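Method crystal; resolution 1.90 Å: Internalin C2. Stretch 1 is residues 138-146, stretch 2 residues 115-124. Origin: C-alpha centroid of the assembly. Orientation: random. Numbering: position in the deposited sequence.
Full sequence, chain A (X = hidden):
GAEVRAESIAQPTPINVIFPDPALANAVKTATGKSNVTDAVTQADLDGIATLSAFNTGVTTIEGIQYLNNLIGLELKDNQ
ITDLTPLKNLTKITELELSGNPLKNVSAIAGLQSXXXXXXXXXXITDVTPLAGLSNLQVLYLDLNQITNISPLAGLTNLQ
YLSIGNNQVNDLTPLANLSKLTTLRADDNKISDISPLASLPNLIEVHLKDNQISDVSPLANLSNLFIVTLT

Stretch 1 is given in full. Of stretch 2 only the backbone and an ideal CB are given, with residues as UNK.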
ATOM      1  N   GLN A 138      -2.775  -4.754  -7.578  1.00 68.45           N
ATOM      2  CA  GLN A 138      -2.375  -6.156  -7.762  1.00 67.85           C
ATOM      3  C   GLN A 138      -1.878  -6.796  -6.459  1.00 62.90           C
ATOM      4  O   GLN A 138      -2.151  -7.968  -6.223  1.00 62.05           O
ATOM      5  CB  GLN A 138      -1.271  -6.259  -8.829  1.00 72.38           C
ATOM      6  CG  GLN A 138      -1.734  -5.919 -10.233  1.00 80.84           C
ATOM      7  CD  GLN A 138      -0.652  -6.048 -11.298  1.00 79.39           C
ATOM      8  OE1 GLN A 138       0.528  -6.155 -11.003  1.00 85.77           O
ATOM      9  NE2 GLN A 138      -1.068  -6.039 -12.550  1.00 81.40           N
ATOM     10  N   VAL A 139      -1.138  -6.027  -5.656  1.00 60.11           N
ATOM     11  CA  VAL A 139      -0.524  -6.458  -4.401  1.00 54.77           C
ATOM     12  C   VAL A 139      -0.965  -5.482  -3.296  1.00 64.35           C
ATOM     13  O   VAL A 139      -0.722  -4.263  -3.380  1.00 58.53           O
ATOM     14  CB  VAL A 139       1.015  -6.516  -4.555  1.00 57.87           C
ATOM     15  CG1 VAL A 139       1.707  -6.979  -3.265  1.00 53.16           C
ATOM     16  CG2 VAL A 139       1.394  -7.457  -5.704  1.00 64.27           C
ATOM     17  N   LEU A 140      -1.626  -6.017  -2.271  1.00 55.71           N
ATOM     18  CA  LEU A 140      -2.108  -5.221  -1.161  1.00 55.97           C
ATOM     19  C   LEU A 140      -1.723  -5.856   0.164  1.00 52.97           C
ATOM     20  O   LEU A 140      -2.084  -7.001   0.410  1.00 54.66           O
ATOM     21  CB  LEU A 140      -3.625  -5.040  -1.268  1.00 52.98           C
ATOM     22  CG  LEU A 140      -4.286  -4.154  -0.204  1.00 61.83           C
ATOM     23  CD1 LEU A 140      -3.646  -2.757  -0.096  1.00 54.17           C
ATOM     24  CD2 LEU A 140      -5.787  -4.037  -0.466  1.00 59.85           C
ATOM     25  N   TYR A 141      -0.982  -5.116   0.995  1.00 48.11           N
ATOM     26  CA  TYR A 141      -0.696  -5.526   2.375  1.00 53.06           C
ATOM     27  C   TYR A 141      -1.494  -4.664   3.348  1.00 54.63           C
ATOM     28  O   TYR A 141      -1.276  -3.458   3.433  1.00 52.96           O
ATOM     29  CB  TYR A 141       0.792  -5.410   2.712  1.00 52.86           C
ATOM     30  CG  TYR A 141       1.769  -6.064   1.765  1.00 49.43           C
ATOM     31  CD1 TYR A 141       2.223  -5.396   0.620  1.00 59.52           C
ATOM     32  CD2 TYR A 141       2.305  -7.336   2.037  1.00 59.99           C
ATOM     33  CE1 TYR A 141       3.159  -5.991  -0.249  1.00 53.56           C
ATOM     34  CE2 TYR A 141       3.228  -7.941   1.168  1.00 60.43           C
ATOM     35  CZ  TYR A 141       3.654  -7.261   0.035  1.00 59.78           C
ATOM     36  OH  TYR A 141       4.565  -7.833  -0.815  1.00 64.53           O
ATOM     37  N   LEU A 142      -2.360  -5.302   4.130  1.00 54.50           N
ATOM     38  CA  LEU A 142      -3.161  -4.640   5.162  1.00 53.35           C
ATOM     39  C   LEU A 142      -2.918  -5.190   6.578  1.00 53.17           C
ATOM     40  O   LEU A 142      -3.704  -4.931   7.477  1.00 56.91           O
ATOM     41  CB  LEU A 142      -4.636  -4.776   4.779  1.00 50.88           C
ATOM     42  CG  LEU A 142      -5.081  -4.001   3.532  1.00 63.08           C
ATOM     43  CD1 LEU A 142      -6.558  -4.263   3.216  1.00 59.58           C
ATOM     44  CD2 LEU A 142      -4.848  -2.498   3.636  1.00 57.71           C
ATOM     45  N   ASP A 143      -1.793  -5.881   6.780  1.00 50.23           N
ATOM     46  CA  ASP A 143      -1.509  -6.618   8.022  1.00 53.86           C
ATOM     47  C   ASP A 143      -1.269  -5.708   9.202  1.00 50.77           C
ATOM     48  O   ASP A 143      -0.787  -4.610   9.020  1.00 49.28           O
ATOM     49  CB  ASP A 143      -0.246  -7.480   7.879  1.00 57.69           C
ATOM     50  CG  ASP A 143      -0.327  -8.402   6.701  1.00 60.61           C
ATOM     51  OD1 ASP A 143      -0.901  -9.491   6.832  1.00 72.72           O
ATOM     52  OD2 ASP A 143       0.117  -7.982   5.619  1.00 64.81           O
ATOM     53  N   LEU A 144      -1.609  -6.185  10.400  1.00 46.69           N
ATOM     54  CA  LEU A 144      -1.250  -5.516  11.669  1.00 50.78           C
ATOM     55  C   LEU A 144      -1.951  -4.138  11.822  1.00 50.80           C
ATOM     56  O   LEU A 144      -1.346  -3.147  12.206  1.00 47.82           O
ATOM     57  CB  LEU A 144       0.275  -5.431  11.835  1.00 51.11           C
ATOM     58  CG  LEU A 144       1.032  -6.782  11.832  1.00 57.16           C
ATOM     59  CD1 LEU A 144       2.497  -6.644  11.402  1.00 56.05           C
ATOM     60  CD2 LEU A 144       0.928  -7.338  13.229  1.00 52.87           C
ATOM     61  N   ASN A 145      -3.227  -4.113  11.483  1.00 52.38           N
ATOM     62  CA  ASN A 145      -4.107  -2.968  11.658  1.00 50.52           C
ATOM     63  C   ASN A 145      -5.301  -3.412  12.521  1.00 55.16           C
ATOM     64  O   ASN A 145      -5.198  -4.400  13.259  1.00 55.15           O
ATOM     65  CB  ASN A 145      -4.455  -2.437  10.258  1.00 49.71           C
ATOM     66  CG  ASN A 145      -3.274  -1.739   9.604  1.00 49.82           C
ATOM     67  OD1 ASN A 145      -2.757  -0.792  10.145  1.00 50.52           O
ATOM     68  ND2 ASN A 145      -2.834  -2.229   8.457  1.00 46.89           N
ATOM     69  N   GLN A 146      -6.408  -2.680  12.489  1.00 55.35           N
ATOM     70  CA  GLN A 146      -7.630  -3.081  13.201  1.00 55.57           C
ATOM     71  C   GLN A 146      -8.817  -3.014  12.245  1.00 62.78           C
ATOM     72  O   GLN A 146      -9.850  -2.444  12.563  1.00 59.47           O
ATOM     73  CB  GLN A 146      -7.828  -2.208  14.451  1.00 65.81           C
ATOM     74  CG  GLN A 146      -6.666  -2.329  15.434  1.00 72.22           C
ATOM     75  CD  GLN A 146      -6.800  -1.475  16.679  1.00 75.33           C
ATOM     76  OE1 GLN A 146      -7.899  -1.095  17.085  1.00 75.66           O
ATOM     77  NE2 GLN A 146      -5.665  -1.174  17.299  1.00 66.87           N
ATOM     78  N   UNK A 115      -1.989   3.128  -8.764  1.00 64.50           N
ATOM     79  CA  UNK A 115      -1.287   2.225  -7.806  1.00 65.46           C
ATOM     80  C   UNK A 115      -1.532   0.729  -8.088  1.00 67.90           C
ATOM     81  O   UNK A 115      -2.685   0.280  -8.157  1.00 61.43           O
ATOM     82  CB  UNK A 115      -1.736   2.540  -6.378  1.00 65.46           C
ATOM     83  N   UNK A 116      -0.436  -0.010  -8.279  1.00 63.92           N
ATOM     84  CA  UNK A 116      -0.441  -1.477  -8.454  1.00 66.22           C
ATOM     85  C   UNK A 116      -0.032  -2.231  -7.175  1.00 59.41           C
ATOM     86  O   UNK A 116      -0.573  -3.292  -6.912  1.00 64.33           O
ATOM     87  CB  UNK A 116       0.503  -1.864  -9.594  1.00 66.22           C
ATOM     88  N   UNK A 117       0.920  -1.696  -6.421  1.00 59.06           N
ATOM     89  CA  UNK A 117       1.413  -2.328  -5.172  1.00 59.05           C
ATOM     90  C   UNK A 117       1.281  -1.316  -4.043  1.00 61.46           C
ATOM     91  O   UNK A 117       1.815  -0.201  -4.146  1.00 55.13           O
ATOM     92  CB  UNK A 117       2.863  -2.796  -5.310  1.00 59.05           C
ATOM     93  N   UNK A 118       0.557  -1.697  -2.988  1.00 52.86           N
ATOM     94  CA  UNK A 118       0.300  -0.826  -1.848  1.00 56.42           C
ATOM     95  C   UNK A 118       0.580  -1.561  -0.544  1.00 51.12           C
ATOM     96  O   UNK A 118       0.001  -2.617  -0.308  1.00 56.76           O
ATOM     97  CB  UNK A 118      -1.143  -0.317  -1.873  1.00 56.42           C
ATOM     98  N   UNK A 119       1.477  -1.024   0.273  1.00 51.11           N
ATOM     99  CA  UNK A 119       1.797  -1.610   1.587  1.00 49.37           C
ATOM    100  C   UNK A 119       1.364  -0.672   2.710  1.00 51.34           C
ATOM    101  O   UNK A 119       2.003   0.362   2.949  1.00 50.09           O
ATOM    102  CB  UNK A 119       3.294  -1.905   1.698  1.00 49.37           C
ATOM    103  N   UNK A 120       0.314  -1.086   3.421  1.00 49.90           N
ATOM    104  CA  UNK A 120      -0.241  -0.355   4.561  1.00 48.39           C
ATOM    105  C   UNK A 120      -0.151  -1.152   5.877  1.00 45.55           C
ATOM    106  O   UNK A 120      -0.924  -0.918   6.818  1.00 49.23           O
ATOM    107  CB  UNK A 120      -1.700   0.007   4.277  1.00 48.39           C
ATOM    108  N   UNK A 121       0.845  -2.049   5.955  1.00 49.37           N
ATOM    109  CA  UNK A 121       1.159  -2.807   7.170  1.00 48.13           C
ATOM    110  C   UNK A 121       1.427  -1.878   8.364  1.00 49.57           C
ATOM    111  O   UNK A 121       2.173  -0.953   8.225  1.00 48.24           O
ATOM    112  CB  UNK A 121       2.372  -3.707   6.927  1.00 48.13           C
ATOM    113  N   UNK A 122       0.768  -2.111   9.496  1.00 44.61           N
ATOM    114  CA  UNK A 122       1.026  -1.371  10.756  1.00 52.85           C
ATOM    115  C   UNK A 122       0.901   0.139  10.579  1.00 50.08           C
ATOM    116  O   UNK A 122       1.845   0.870  10.861  1.00 48.76           O
ATOM    117  CB  UNK A 122       2.423  -1.701  11.286  1.00 52.85           C
ATOM    118  N   UNK A 123      -0.211   0.576   9.989  1.00 50.46           N
ATOM    119  CA  UNK A 123      -0.487   2.007   9.767  1.00 47.51           C
ATOM    120  C   UNK A 123      -1.580   2.572  10.672  1.00 47.03           C
ATOM    121  O   UNK A 123      -1.998   3.722  10.497  1.00 50.79           O
ATOM    122  CB  UNK A 123      -0.887   2.231   8.307  1.00 47.51           C
ATOM    123  N   UNK A 124      -1.986   1.782  11.672  1.00 49.54           N
ATOM    124  CA  UNK A 124      -3.047   2.139  12.619  1.00 51.80           C
ATOM    125  C   UNK A 124      -4.364   2.493  11.930  1.00 56.73           C
ATOM    126  O   UNK A 124      -5.105   3.341  12.427  1.00 55.29           O
ATOM    127  CB  UNK A 124      -2.594   3.317  13.484  1.00 51.80           C
TER

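Stretch 2 lies parallel to stretch 1, with 117-119 pairing against 139-141.

Position 115 points sideways, and nothing of stretch 1 lies within 5.5 Å of its ideal CB. Stretch 1 sets no preference. It is Ile-115.

Position 116 also points sideways. Its O accepts from Gln-138 N (2.7 Å) and Val-139 N (3.1 Å). The ideal CB is 4.5 Å from Gln-138 OE1, so a long polar chain could run beside that glutamine. It is Lys-116, whose CE comes 4.3 Å from Gln-138 NE2.

Position 117 is on the face of Val-139 and Tyr-141. Its ideal CB is 4.2 Å from Val-139 CB. Beta-branched residues such as Val, Ile or Thr would suit. It is Thr-117, with OG1 3.8 Å from Val-139 CB.

Position 118 turns to the face of Leu-140. Its ideal CB is 3.9 Å from Leu-140 CD1, which favours Leu, Ile or Val. Its N donates to Val-139 O (2.9 Å) and its O accepts from Tyr-141 N (3.0 Å). Leu-118 repeats the t, p rotamer of Leu-140.

Position 119 returns to the tyrosine face, its ideal CB 3.8 Å from Tyr-141 CD1. A short chain could pack beside the tyrosine, and one with an acceptor could also reach the N-H of position 121; Asp, Asn, Ser or Thr would suit. It is Asp-119, whose OD1 lies 3.4 Å from Tyr-141 CB. Asp-119 OD1 accepts from the N of position 121 (3.0 Å).

Position 120 has its ideal CB 4.1 Å from Leu-142 CD2, so an aliphatic chain fits. Its N donates to Tyr-141 O (2.9 Å), and Asn-145 ND2 donates to its O (2.8 Å). It is Leu-120, with CD1 4.0 Å from Leu-142 CD2.

Position 121 points sideways, near Tyr-141 CB and Leu-144 CD1. A small residue with polar and apolar parts would suit. Thr meets both needs; Val or Ser would in part. In Thr-121, CG2 meets Leu-144 CD1 (3.8 Å). Thr-121 OG1 donates to Asp-119 OD1 (2.6 Å). Water 1 donates to Thr-121 OG1 (2.7 Å) and Asp-143 OD2 (2.8 Å), joining the stretches.

Position 122 has positive phi and psi (55/51), favouring Gly, Asn or Asp without excluding others. Its N donates to Asp-143 O (3.0 Å). It is Ser-122, with OG 3.3 Å from Leu-144 CB.

Position 123 lies by Asn-145 OD1, which accepts from its N (2.9 Å). Small polar residues would suit. Thr-123 OG1 donates to Leu-120 O (2.7 Å).

Position 124 points away, its ideal CB 5.3 Å from Asn-145 OD1, so stretch 1 asks little. Its phi and psi (56/34) suit Gly, Asn or Asp, though others can adopt them. Its N donates to water 2 (2.9 Å), which donates to Leu-144 O (2.7 Å). It is Gln-124.

Stretch 2 115-124: IKTLDLTSTQ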
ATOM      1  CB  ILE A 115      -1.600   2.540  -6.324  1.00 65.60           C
ATOM      2  CG1 ILE A 115      -1.074   3.925  -5.944  1.00 76.25           C
ATOM      3  CG2 ILE A 115      -0.921   1.545  -5.388  1.00 65.06           C
ATOM      4  CD1 ILE A 115      -1.392   4.331  -4.514  1.00 73.55           C
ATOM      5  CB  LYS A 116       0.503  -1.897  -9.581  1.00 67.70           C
ATOM      6  CG  LYS A 116       0.018  -1.524 -10.976  1.00 77.28           C
ATOM      7  CD  LYS A 116       1.170  -1.572 -11.978  1.00 83.63           C
ATOM      8  CE  LYS A 116       0.814  -2.201 -13.308  1.00 92.58           C
ATOM      9  NZ  LYS A 116       2.077  -2.492 -14.039  1.00 92.49           N
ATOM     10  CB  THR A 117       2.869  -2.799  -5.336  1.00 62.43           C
ATOM     11  OG1 THR A 117       2.942  -3.801  -6.363  1.00 67.66           O
ATOM     12  CG2 THR A 117       3.486  -3.350  -4.005  1.00 55.67           C
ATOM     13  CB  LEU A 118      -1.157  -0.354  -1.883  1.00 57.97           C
ATOM     14  CG  LEU A 118      -1.647   0.569  -0.778  1.00 56.33           C
ATOM     15  CD1 LEU A 118      -0.728   1.774  -0.692  1.00 51.82           C
ATOM     16  CD2 LEU A 118      -3.083   1.015  -1.058  1.00 50.22           C
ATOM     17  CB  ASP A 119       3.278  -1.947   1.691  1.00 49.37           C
ATOM     18  CG  ASP A 119       3.634  -2.756   2.943  1.00 58.12           C
ATOM     19  OD1 ASP A 119       2.817  -2.938   3.877  1.00 54.08           O
ATOM     20  OD2 ASP A 119       4.778  -3.219   2.995  1.00 57.41           O
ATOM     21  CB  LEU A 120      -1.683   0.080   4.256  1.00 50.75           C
ATOM     22  CG  LEU A 120      -1.862   1.015   3.060  1.00 58.12           C
ATOM     23  CD1 LEU A 120      -3.353   1.112   2.757  1.00 52.04           C
ATOM     24  CD2 LEU A 120      -1.217   2.388   3.288  1.00 52.69           C
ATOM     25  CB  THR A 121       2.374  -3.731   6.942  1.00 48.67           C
ATOM     26  OG1 THR A 121       2.111  -4.598   5.811  1.00 49.16           O
ATOM     27  CG2 THR A 121       2.687  -4.551   8.205  1.00 51.00           C
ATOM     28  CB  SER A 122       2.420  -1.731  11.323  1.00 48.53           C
ATOM     29  OG  SER A 122       2.561  -3.120  11.474  1.00 56.70           O
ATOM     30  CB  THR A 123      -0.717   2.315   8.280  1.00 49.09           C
ATOM     31  OG1 THR A 123      -1.773   1.506   7.758  1.00 53.30           O
ATOM     32  CG2 THR A 123       0.592   2.027   7.495  1.00 45.29           C
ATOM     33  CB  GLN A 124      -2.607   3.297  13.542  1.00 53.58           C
ATOM     34  CG  GLN A 124      -1.299   3.056  14.264  1.00 53.99           C
ATOM     35  CD  GLN A 124      -0.834   4.236  15.102  1.00 54.75           C
ATOM     36  OE1 GLN A 124      -1.630   5.034  15.576  1.00 71.46           O
ATOM     37  NE2 GLN A 124       0.450   4.332  15.286  1.00 61.13           N
TER
HETATM   38  O   HOH W   1       2.804  -7.246   6.018  1.00 60.90           O
HETATM   39  O   HOH W   2      -1.489  -0.614  13.214  1.00 49.89           O
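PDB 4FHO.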